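Catechol 1,2-dioxygenase (Pseudomonas putida, PDB 2AZQ) probably catalyses the iron(III)-dependent intradiol cleavage of catechol by dioxygen to cis,cis-muconate, the first step of this branch of the beta-ketoadipate pathway. Local coordinates at residues E207-L211 against L212-G216. Sequence-based numbering, arbitrary orientation.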
loop_
_atom_site.group_PDB
_atom_site.type_symbol
_atom_site.label_atom_id
_atom_site.label_comp_id
_atom_site.label_asym_id
_atom_site.label_seq_id
_atom_site.Cartn_x
_atom_site.Cartn_y
_atom_site.Cartn_z
ATOM N N GLU A 207 6.431 0.710 13.048
ATOM C CA GLU A 207 5.661 1.811 13.585
ATOM C C GLU A 207 4.234 1.344 13.761
ATOM O O GLU A 207 3.564 1.795 14.696
ATOM C CB GLU A 207 5.786 3.091 12.737
ATOM C CG GLU A 207 4.681 3.417 11.804
ATOM C CD GLU A 207 5.020 4.641 10.947
ATOM O OE1 GLU A 207 6.067 4.619 10.247
ATOM O OE2 GLU A 207 4.244 5.622 10.954
ATOM N N CYS A 208 3.770 0.415 12.924
ATOM C CA CYS A 208 2.417 -0.085 13.105
ATOM C C CYS A 208 2.354 -0.959 14.368
ATOM O O CYS A 208 1.531 -0.730 15.257
ATOM C CB CYS A 208 1.957 -0.900 11.903
ATOM S SG CYS A 208 0.269 -1.504 12.156
ATOM N N LEU A 209 3.216 -1.971 14.433
ATOM C CA LEU A 209 3.278 -2.851 15.591
ATOM C C LEU A 209 3.411 -2.049 16.880
ATOM O O LEU A 209 2.877 -2.433 17.925
ATOM C CB LEU A 209 4.461 -3.798 15.469
ATOM C CG LEU A 209 4.326 -4.832 14.371
ATOM C CD1 LEU A 209 5.547 -5.675 14.294
ATOM C CD2 LEU A 209 3.155 -5.697 14.683
ATOM N N ASP A 210 4.126 -0.937 16.830
ATOM C CA ASP A 210 4.261 -0.156 18.047
ATOM C C ASP A 210 2.924 0.286 18.550
ATOM O O ASP A 210 2.691 0.288 19.766
ATOM C CB ASP A 210 5.101 1.102 17.860
ATOM C CG ASP A 210 6.552 0.814 17.726
ATOM O OD1 ASP A 210 7.059 -0.086 18.427
ATOM O OD2 ASP A 210 7.189 1.518 16.931
ATOM N N LEU A 211 2.081 0.720 17.616
ATOM C CA LEU A 211 0.742 1.174 17.950
ATOM C C LEU A 211 -0.099 0.013 18.411
ATOM O O LEU A 211 -1.167 0.194 18.981
ATOM C CB LEU A 211 0.065 1.816 16.756
ATOM C CG LEU A 211 0.584 3.205 16.435
ATOM C CD1 LEU A 211 0.036 3.645 15.076
ATOM C CD2 LEU A 211 0.179 4.151 17.569
ATOM N N LEU A 212 0.366 -1.190 18.137
ATOM C CA LEU A 212 -0.358 -2.338 18.609
ATOM C C LEU A 212 0.214 -2.773 19.956
ATOM O O LEU A 212 -0.322 -3.659 20.597
ATOM C CB LEU A 212 -0.276 -3.464 17.586
ATOM C CG LEU A 212 -1.012 -3.086 16.309
ATOM C CD1 LEU A 212 -1.148 -4.302 15.394
ATOM C CD2 LEU A 212 -2.391 -2.532 16.690
ATOM N N GLY A 213 1.294 -2.108 20.363
ATOM C CA GLY A 213 1.987 -2.395 21.601
ATOM C C GLY A 213 2.872 -3.612 21.389
ATOM O O GLY A 213 3.448 -4.156 22.328
ATOM N N ARG A 214 3.016 -4.031 20.143
ATOM C CA ARG A 214 3.781 -5.233 19.850
ATOM C C ARG A 214 5.246 -5.135 19.411
ATOM O O ARG A 214 5.703 -4.092 18.916
ATOM C CB ARG A 214 3.009 -6.026 18.819
ATOM C CG ARG A 214 1.644 -6.430 19.273
ATOM C CD ARG A 214 1.023 -7.142 18.122
ATOM N NE ARG A 214 1.925 -8.173 17.624
ATOM C CZ ARG A 214 1.793 -8.759 16.453
ATOM N NH1 ARG A 214 0.790 -8.408 15.666
ATOM N NH2 ARG A 214 2.673 -9.661 16.064
ATOM N N HIS A 215 5.983 -6.232 19.609
ATOM C CA HIS A 215 7.388 -6.272 19.207
ATOM C C HIS A 215 7.488 -6.848 17.793
ATOM O O HIS A 215 6.574 -7.527 17.324
ATOM C CB HIS A 215 8.234 -7.113 20.160
ATOM C CG HIS A 215 8.148 -8.582 19.916
ATOM N ND1 HIS A 215 7.471 -9.439 20.750
ATOM C CD2 HIS A 215 8.642 -9.344 18.918
ATOM C CE1 HIS A 215 7.547 -10.666 20.278
ATOM N NE2 HIS A 215 8.252 -10.637 19.165
ATOM N N GLY A 216 8.589 -6.573 17.108
ATOM C CA GLY A 216 8.742 -7.066 15.763
ATOM C C GLY A 216 9.924 -7.987 15.635
ATOM O O GLY A 216 10.709 -7.842 14.704
#
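The R214 guanidinium has L209 over one face. The methyl CD2 of L209 sits above the centre of the group, 3.7 Å from R214 NH1. The R214 chain bends at chi3 (51°), which turns the flat end back over the leucine. NH1 donates to G77 O and to V18 O of the second subunit, and NH2 bonds weakly to F250 O; these bonds probably help to hold the group in place. The other methyl of L209, CD1, packs at 3.8 Å against G216 CA.

The backbone here is a helix C-cap. L209 O accepts two N-H groups from opposite faces of its carbonyl plane. R214 N is 2.7 Å from L209 O and tilted 32° from that plane. L212 N is 2.8 Å from L209 O and lies well above the plane. G213 N reaches D210 O at 2.8 Å. G213 has positive phi (79°), a value that favours glycine, and ends the helix in a Schellman motif. The chain then leaves in extended form through R214 and H215.

The turn closes helix 204-212 and leads into strand 217-227, which carries the iron ligands H221 and H223. E207 and C208 touch Y61 of helix 52-68, and E207 and L211 border the bound phospholipid. L211 packs on F30 and L212 on A19, both of the second subunit, so the helix end lines the lipid pocket and lies at the dimer interface, and the turn joins it to strand 217-227.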